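Long-range contacts in lactaldehyde dehydrogenase (Escherichia coli, PDB 2IMP), which catalyses the NAD+-dependent, irreversible oxidation of L-lactaldehyde to L-lactate and of glycolaldehyde to glycolate, serving the breakdown of L-fucose and L-rhamnose: residues Leu143-Ile149 with Val222-Thr228; Gln214-Gly218 with Lys236-Ala241. Residue numbers count along the deposited sequence, not the author numbering.

Contacts 1 and 2 lie in the Rossmann-like NAD-binding part of the aldehyde dehydrogenase fold, their centres about 10 Å apart. Along the chain their segments alternate: strand residues 143-149, helix residues 214-218, strand residues 222-228, helix residues 236-241. Contact 1 is thus two parallel neighbours of the central sheet, and contact 2 is the pair of helices that precede and follow its second strand. The layers meet: Ile237 CD1 lies 3.3 Å from Met227 CG, and Thr147 OG1 is 2.9 Å from Leu216 O, a probable hydrogen bond. Contact 1 touches the adenosine ribose and a phosphate, contact 2 the adenine, so strand ends and flanking helices together form the adenosine end of the NAD site.

Contact 1. Residues Leu143-Ile149 with Val222-Thr228; sequences LGVTTGI and VAMVSMT. With NAI (1,4-dihydronicotinamide adenine dinucleotide), chain D.
Two parallel strands, 145-149 and 224-227, approach to 4.6 Å, their directions 18° apart. The register pairs Thr146 with Met224, Thr147 with Val225, Gly148 with Ser226 and Ile149 with Met227, CA-CA separations shrinking from 5.0 to 4.6 Å. The regular bonds alternate as parallel pairing requires: Thr147 N to Met224 O 3.0 Å, Ser226 N to Thr147 O 2.7 Å, Ile149 N to Ser226 O 2.8 Å, Thr228 N to Ile149 O 3.2 Å. At the start segment 222-228 turns a corner at Ala223 (phi/psi -76/-34), whose N still reaches Val145 O at 2.7 Å. At the phi/psi of Gly144 (126/-117) a CB would jam against Leu143 O.

Met224 and Ser226 share one face with Thr146; there Leu143 CD1 packs on Met224 CB at 3.6 Å. Thr147, Ile149, Val225 and Met227 occupy the other: Ile149 CB lies 3.9 Å from Met227 CB, and Thr147 (chi1 p) gives OG1 to Leu216 O. The cofactor lies at the C-terminal ends of the two strands, as is characteristic of Rossmann-type dinucleotide sites: Ile149 CG2 is 3.3 Å from NAI O4B and Met227 CE 3.4 Å from NAI O1A.

Lys162 NZ bonds Ser226 OG and Thr228 OG1, and Thr228 also touches the bound lactate. Strand 172-176 pairs with the other edge of 145-149, while Ile237 of helix 231-242 covers Ile149, Val225 and Met227.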
loop_
_atom_site.group_PDB
_atom_site.type_symbol
_atom_site.label_atom_id
_atom_site.label_comp_id
_atom_site.label_asym_id
_atom_site.label_seq_id
_atom_site.Cartn_x
_atom_site.Cartn_y
_atom_site.Cartn_z
ATOM N N LEU A 143 -9.224 -12.391 -13.725
ATOM C CA LEU A 143 -10.377 -11.992 -14.516
ATOM C C LEU A 143 -11.013 -13.205 -15.200
ATOM O O LEU A 143 -12.229 -13.306 -15.331
ATOM C CB LEU A 143 -9.967 -10.984 -15.592
ATOM C CG LEU A 143 -9.206 -9.754 -15.110
ATOM C CD1 LEU A 143 -8.945 -8.814 -16.296
ATOM C CD2 LEU A 143 -10.030 -9.059 -14.019
ATOM N N GLY A 144 -10.152 -14.123 -15.622
ATOM C CA GLY A 144 -10.603 -15.320 -16.303
ATOM C C GLY A 144 -9.861 -15.397 -17.618
ATOM O O GLY A 144 -8.637 -15.516 -17.633
ATOM N N VAL A 145 -10.596 -15.329 -18.721
ATOM C CA VAL A 145 -9.983 -15.369 -20.043
ATOM C C VAL A 145 -9.683 -13.972 -20.597
ATOM O O VAL A 145 -10.572 -13.127 -20.652
ATOM C CB VAL A 145 -10.887 -16.085 -21.071
ATOM C CG1 VAL A 145 -10.293 -15.943 -22.475
ATOM C CG2 VAL A 145 -11.037 -17.560 -20.703
ATOM N N THR A 146 -8.437 -13.741 -20.995
ATOM C CA THR A 146 -8.057 -12.456 -21.558
ATOM C C THR A 146 -7.454 -12.585 -22.969
ATOM O O THR A 146 -6.995 -13.664 -23.366
ATOM C CB THR A 146 -7.033 -11.695 -20.649
ATOM O OG1 THR A 146 -5.746 -12.323 -20.729
ATOM C CG2 THR A 146 -7.496 -11.705 -19.184
ATOM N N THR A 147 -7.482 -11.493 -23.723
ATOM C CA THR A 147 -6.924 -11.510 -25.060
ATOM C C THR A 147 -5.951 -10.354 -25.304
ATOM O O THR A 147 -6.059 -9.293 -24.677
ATOM C CB THR A 147 -8.035 -11.487 -26.147
ATOM O OG1 THR A 147 -8.800 -10.278 -26.043
ATOM C CG2 THR A 147 -8.977 -12.675 -25.971
ATOM N N GLY A 148 -4.998 -10.586 -26.199
ATOM C CA GLY A 148 -4.015 -9.572 -26.509
ATOM C C GLY A 148 -3.854 -9.395 -28.003
ATOM O O GLY A 148 -3.642 -10.352 -28.748
ATOM N N ILE A 149 -3.972 -8.152 -28.436
ATOM C CA ILE A 149 -3.822 -7.799 -29.834
ATOM C C ILE A 149 -2.569 -6.916 -29.999
ATOM O O ILE A 149 -2.514 -5.805 -29.468
ATOM C CB ILE A 149 -5.093 -7.076 -30.315
ATOM C CG1 ILE A 149 -6.308 -7.981 -30.066
ATOM C CG2 ILE A 149 -4.977 -6.727 -31.776
ATOM C CD1 ILE A 149 -7.649 -7.341 -30.364
ATOM N N VAL A 222 -14.608 -13.474 -23.058
ATOM C CA VAL A 222 -13.418 -12.690 -22.749
ATOM C C VAL A 222 -13.664 -11.658 -21.624
ATOM O O VAL A 222 -14.531 -10.803 -21.755
ATOM C CB VAL A 222 -12.909 -11.939 -24.010
ATOM C CG1 VAL A 222 -11.729 -11.038 -23.652
ATOM C CG2 VAL A 222 -12.500 -12.947 -25.081
ATOM N N ALA A 223 -12.920 -11.768 -20.526
ATOM C CA ALA A 223 -13.064 -10.834 -19.414
ATOM C C ALA A 223 -12.404 -9.460 -19.709
ATOM O O ALA A 223 -12.879 -8.413 -19.272
ATOM C CB ALA A 223 -12.464 -11.436 -18.152
ATOM N N MET A 224 -11.308 -9.493 -20.458
ATOM C CA MET A 224 -10.609 -8.276 -20.835
ATOM C C MET A 224 -9.811 -8.390 -22.139
ATOM O O MET A 224 -9.157 -9.402 -22.394
ATOM C CB MET A 224 -9.648 -7.820 -19.720
ATOM C CG MET A 224 -8.860 -6.540 -20.072
ATOM S SD MET A 224 -7.845 -5.837 -18.732
ATOM C CE MET A 224 -6.378 -6.925 -18.810
ATOM N N VAL A 225 -9.907 -7.356 -22.966
ATOM C CA VAL A 225 -9.146 -7.310 -24.194
ATOM C C VAL A 225 -8.030 -6.251 -24.098
ATOM O O VAL A 225 -8.289 -5.087 -23.791
ATOM C CB VAL A 225 -10.038 -7.013 -25.439
ATOM C CG1 VAL A 225 -10.779 -5.686 -25.276
ATOM C CG2 VAL A 225 -9.162 -6.982 -26.697
ATOM N N SER A 226 -6.795 -6.685 -24.309
ATOM C CA SER A 226 -5.653 -5.790 -24.256
ATOM C C SER A 226 -5.040 -5.554 -25.631
ATOM O O SER A 226 -4.752 -6.503 -26.359
ATOM C CB SER A 226 -4.582 -6.346 -23.316
ATOM O OG SER A 226 -3.441 -5.502 -23.308
ATOM N N MET A 227 -4.847 -4.291 -25.982
ATOM C CA MET A 227 -4.291 -3.973 -27.279
ATOM C C MET A 227 -3.375 -2.746 -27.331
ATOM O O MET A 227 -3.585 -1.755 -26.630
ATOM C CB MET A 227 -5.431 -3.805 -28.297
ATOM C CG MET A 227 -5.010 -3.260 -29.660
ATOM S SD MET A 227 -5.083 -1.453 -29.784
ATOM C CE MET A 227 -4.575 -1.203 -31.487
ATOM N N THR A 228 -2.349 -2.852 -28.161
ATOM C CA THR A 228 -1.419 -1.768 -28.381
ATOM C C THR A 228 -1.321 -1.459 -29.887
ATOM O O THR A 228 -1.266 -2.391 -30.697
ATOM C CB THR A 228 -0.027 -2.114 -27.833
ATOM O OG1 THR A 228 -0.119 -2.343 -26.420
ATOM C CG2 THR A 228 0.949 -0.972 -28.094
HETATM P PA NAI D . -2.845 -1.089 -35.734
HETATM O O1A NAI D . -3.920 -0.658 -34.825
HETATM O O2A NAI D . -3.163 -0.818 -37.209
HETATM O O5B NAI D . -2.564 -2.645 -35.507
HETATM C C5B NAI D . -2.252 -3.214 -34.245
HETATM C C4B NAI D . -3.053 -4.500 -33.984
HETATM O O4B NAI D . -4.458 -4.242 -33.946
HETATM C C3B NAI D . -2.867 -5.591 -35.050
HETATM O O3B NAI D . -2.718 -6.864 -34.427
HETATM C C2B NAI D . -4.115 -5.450 -35.899
HETATM O O2B NAI D . -4.466 -6.575 -36.661
HETATM C C1B NAI D . -5.154 -5.070 -34.875
HETATM N N9A NAI D . -6.329 -4.347 -35.445
HETATM C C8A NAI D . -6.403 -3.379 -36.446
HETATM N N7A NAI D . -7.714 -3.027 -36.617
HETATM C C5A NAI D . -8.469 -3.744 -35.756
HETATM C C6A NAI D . -9.856 -3.788 -35.499
HETATM N N6A NAI D . -10.702 -3.021 -36.183
HETATM N N1A NAI D . -10.344 -4.660 -34.514
HETATM C C2A NAI D . -9.465 -5.475 -33.787
HETATM N N3A NAI D . -8.086 -5.425 -34.048
HETATM C C4A NAI D . -7.604 -4.571 -35.011
HETATM O O3 NAI D . -1.538 -0.295 -35.248
HETATM P PN NAI D . -0.013 -0.531 -35.716
HETATM O O1N NAI D . 0.363 -1.951 -35.599
HETATM O O2N NAI D . 0.825 0.465 -34.967
HETATM O O5D NAI D . -0.102 -0.049 -37.260
HETATM C C5D NAI D . -0.118 -0.896 -38.381
HETATM C C4D NAI D . -0.266 -0.013 -39.599
HETATM O O4D NAI D . -0.550 -0.828 -40.732
HETATM C C3D NAI D . -1.270 1.156 -39.721
HETATM O O3D NAI D . -0.592 2.394 -39.623
HETATM C C2D NAI D . -1.954 0.976 -41.052
HETATM O O2D NAI D . -2.143 2.189 -41.743
HETATM C C1D NAI D . -1.045 0.002 -41.760
HETATM N N1N NAI D . -1.788 -0.746 -42.825
HETATM C C2N NAI D . -2.480 -1.900 -42.441
HETATM C C3N NAI D . -3.196 -2.646 -43.415
HETATM C C7N NAI D . -3.947 -3.899 -43.023
HETATM O O7N NAI D . -4.633 -4.602 -44.005
HETATM N N7N NAI D . -3.987 -4.370 -41.775
HETATM C C4N NAI D . -3.188 -2.190 -44.776
HETATM C C5N NAI D . -2.479 -1.011 -45.146
HETATM C C6N NAI D . -1.777 -0.296 -44.150
#

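Contact 2. Residues Gln214-Gly218 with Lys236-Ala241; sequences QELAG and KIMATA. With NAI (1,4-dihydronicotinamide adenine dinucleotide), chain D.
Gln214-Gly218, the last turn of helix 209-218, packs beside Lys236-Ala241 of helix 231-242, the short axes 8.3 Å apart at closest approach and crossing at -41° with their N-to-C directions broadly the same. The nearest CA pair, Gly218 and Ala241, stands at 5.2 Å. Within the turns Gly218 N bonds Gln214 O (2.8 Å), Thr240 N bonds Lys236 O (3.1 Å) and Ala241 N bonds Ile237 O (2.9 Å).

Gln214 is curled (chi1 and chi2 both m), placing its amide between helix and cofactor. Its OE1 accepts a very short bond from Thr240 OG1 (2.5 Å; Thr240 chi1 m). Its NE2 donates to NAI N1A at 2.8 Å, nearly linear at 176°, and weakly to Lys236 O at 3.4 Å, a carbonyl that already serves Thr240 N. Gln214 binds NAD+, and the helices flanking strand 222-227 in this Rossmann-like domain form an adenine cleft: Ile237 CG1 lies 3.5 Å from NAI C2A, Lys236 CD 3.2 Å from NAI N6A. The end of Lys236 leads away, its NZ making a weak hydrogen bond to Ser232 O.

Toward the C-terminal end of 214-218, small residues allow close backbone approach. Ala217 CB touches Ile237 CG2 at 4.0 Å, Ala217 O receives a CA-H...O contact from Ala241 CA at 3.6 Å, and Gly218 CA meets Thr240 CG2 at 3.4 Å, where a CB on Gly218 would clash. Ala241 also packs on Met238 of a second subunit.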
loop_
_atom_site.group_PDB
_atom_site.type_symbol
_atom_site.label_atom_id
_atom_site.label_comp_id
_atom_site.label_asym_id
_atom_site.label_seq_id
_atom_site.Cartn_x
_atom_site.Cartn_y
_atom_site.Cartn_z
ATOM N N GLN A 214 -11.284 -8.568 -34.058
ATOM C CA GLN A 214 -12.627 -8.238 -33.603
ATOM C C GLN A 214 -13.269 -9.342 -32.746
ATOM O O GLN A 214 -13.988 -9.049 -31.788
ATOM C CB GLN A 214 -13.521 -7.905 -34.796
ATOM C CG GLN A 214 -13.366 -6.468 -35.277
ATOM C CD GLN A 214 -13.924 -5.456 -34.284
ATOM O OE1 GLN A 214 -15.122 -5.436 -34.018
ATOM N NE2 GLN A 214 -13.052 -4.614 -33.730
ATOM N N GLU A 215 -13.004 -10.599 -33.089
ATOM C CA GLU A 215 -13.547 -11.703 -32.300
ATOM C C GLU A 215 -12.897 -11.748 -30.885
ATOM O O GLU A 215 -13.546 -12.086 -29.893
ATOM C CB GLU A 215 -13.336 -13.031 -33.041
ATOM C CG GLU A 215 -13.916 -14.273 -32.367
ATOM C CD GLU A 215 -15.407 -14.172 -32.043
ATOM O OE1 GLU A 215 -16.141 -13.464 -32.760
ATOM O OE2 GLU A 215 -15.850 -14.823 -31.076
ATOM N N LEU A 216 -11.623 -11.378 -30.811
ATOM C CA LEU A 216 -10.937 -11.348 -29.527
ATOM C C LEU A 216 -11.460 -10.204 -28.626
ATOM O O LEU A 216 -11.316 -10.234 -27.402
ATOM C CB LEU A 216 -9.423 -11.211 -29.735
ATOM C CG LEU A 216 -8.736 -12.383 -30.454
ATOM C CD1 LEU A 216 -7.248 -12.102 -30.596
ATOM C CD2 LEU A 216 -8.957 -13.682 -29.687
ATOM N N ALA A 217 -12.072 -9.209 -29.259
ATOM C CA ALA A 217 -12.641 -8.082 -28.537
ATOM C C ALA A 217 -14.150 -8.245 -28.232
ATOM O O ALA A 217 -14.634 -7.806 -27.184
ATOM C CB ALA A 217 -12.414 -6.786 -29.324
ATOM N N GLY A 218 -14.861 -8.906 -29.145
ATOM C CA GLY A 218 -16.294 -9.084 -28.990
ATOM C C GLY A 218 -16.828 -10.379 -28.413
ATOM O O GLY A 218 -18.020 -10.476 -28.134
ATOM N N LYS A 236 -12.234 0.938 -32.515
ATOM C CA LYS A 236 -13.051 -0.160 -32.991
ATOM C C LYS A 236 -13.092 -1.311 -31.983
ATOM O O LYS A 236 -14.113 -1.973 -31.817
ATOM C CB LYS A 236 -12.522 -0.657 -34.337
ATOM C CG LYS A 236 -12.576 0.403 -35.443
ATOM C CD LYS A 236 -12.053 -0.138 -36.764
ATOM C CE LYS A 236 -12.090 0.920 -37.853
ATOM N NZ LYS A 236 -11.170 2.048 -37.539
ATOM N N ILE A 237 -11.963 -1.527 -31.318
ATOM C CA ILE A 237 -11.859 -2.563 -30.302
ATOM C C ILE A 237 -12.750 -2.259 -29.089
ATOM O O ILE A 237 -13.498 -3.116 -28.621
ATOM C CB ILE A 237 -10.397 -2.724 -29.824
ATOM C CG1 ILE A 237 -9.589 -3.440 -30.906
ATOM C CG2 ILE A 237 -10.345 -3.511 -28.516
ATOM C CD1 ILE A 237 -8.104 -3.438 -30.681
ATOM N N MET A 238 -12.667 -1.024 -28.603
ATOM C CA MET A 238 -13.469 -0.626 -27.462
ATOM C C MET A 238 -14.970 -0.613 -27.779
ATOM O O MET A 238 -15.782 -1.047 -26.969
ATOM C CB MET A 238 -13.036 0.752 -26.956
ATOM C CG MET A 238 -13.728 1.176 -25.667
ATOM S SD MET A 238 -13.033 2.699 -24.988
ATOM C CE MET A 238 -14.218 3.036 -23.663
ATOM N N ALA A 239 -15.322 -0.109 -28.961
ATOM C CA ALA A 239 -16.716 -0.090 -29.357
ATOM C C ALA A 239 -17.304 -1.517 -29.356
ATOM O O ALA A 239 -18.418 -1.749 -28.887
ATOM C CB ALA A 239 -16.857 0.533 -30.746
ATOM N N THR A 240 -16.523 -2.461 -29.871
ATOM C CA THR A 240 -16.957 -3.848 -29.913
ATOM C C THR A 240 -17.028 -4.480 -28.516
ATOM O O THR A 240 -17.959 -5.227 -28.208
ATOM C CB THR A 240 -16.031 -4.670 -30.824
ATOM O OG1 THR A 240 -16.173 -4.195 -32.169
ATOM C CG2 THR A 240 -16.382 -6.147 -30.774
ATOM N N ALA A 241 -16.047 -4.158 -27.677
ATOM C CA ALA A 241 -16.039 -4.664 -26.311
ATOM C C ALA A 241 -17.283 -4.195 -25.527
ATOM O O ALA A 241 -17.791 -4.901 -24.658
ATOM C CB ALA A 241 -14.766 -4.211 -25.594
HETATM P PA NAI D . -2.845 -1.089 -35.734
HETATM O O1A NAI D . -3.920 -0.658 -34.825
HETATM O O2A NAI D . -3.163 -0.818 -37.209
HETATM O O5B NAI D . -2.564 -2.645 -35.507
HETATM C C5B NAI D . -2.252 -3.214 -34.245
HETATM C C4B NAI D . -3.053 -4.500 -33.984
HETATM O O4B NAI D . -4.458 -4.242 -33.946
HETATM C C3B NAI D . -2.867 -5.591 -35.050
HETATM O O3B NAI D . -2.718 -6.864 -34.427
HETATM C C2B NAI D . -4.115 -5.450 -35.899
HETATM O O2B NAI D . -4.466 -6.575 -36.661
HETATM C C1B NAI D . -5.154 -5.070 -34.875
HETATM N N9A NAI D . -6.329 -4.347 -35.445
HETATM C C8A NAI D . -6.403 -3.379 -36.446
HETATM N N7A NAI D . -7.714 -3.027 -36.617
HETATM C C5A NAI D . -8.469 -3.744 -35.756
HETATM C C6A NAI D . -9.856 -3.788 -35.499
HETATM N N6A NAI D . -10.702 -3.021 -36.183
HETATM N N1A NAI D . -10.344 -4.660 -34.514
HETATM C C2A NAI D . -9.465 -5.475 -33.787
HETATM N N3A NAI D . -8.086 -5.425 -34.048
HETATM C C4A NAI D . -7.604 -4.571 -35.011
HETATM O O3 NAI D . -1.538 -0.295 -35.248
HETATM P PN NAI D . -0.013 -0.531 -35.716
HETATM O O1N NAI D . 0.363 -1.951 -35.599
HETATM O O2N NAI D . 0.825 0.465 -34.967
HETATM O O5D NAI D . -0.102 -0.049 -37.260
HETATM C C5D NAI D . -0.118 -0.896 -38.381
HETATM C C4D NAI D . -0.266 -0.013 -39.599
HETATM O O4D NAI D . -0.550 -0.828 -40.732
HETATM C C3D NAI D . -1.270 1.156 -39.721
HETATM O O3D NAI D . -0.592 2.394 -39.623
HETATM C C2D NAI D . -1.954 0.976 -41.052
HETATM O O2D NAI D . -2.143 2.189 -41.743
HETATM C C1D NAI D . -1.045 0.002 -41.760
HETATM N N1N NAI D . -1.788 -0.746 -42.825
HETATM C C2N NAI D . -2.480 -1.900 -42.441
HETATM C C3N NAI D . -3.196 -2.646 -43.415
HETATM C C7N NAI D . -3.947 -3.899 -43.023
HETATM O O7N NAI D . -4.633 -4.602 -44.005
HETATM N N7N NAI D . -3.987 -4.370 -41.775
HETATM C C4N NAI D . -3.188 -2.190 -44.776
HETATM C C5N NAI D . -2.479 -1.011 -45.146
HETATM C C6N NAI D . -1.777 -0.296 -44.150
#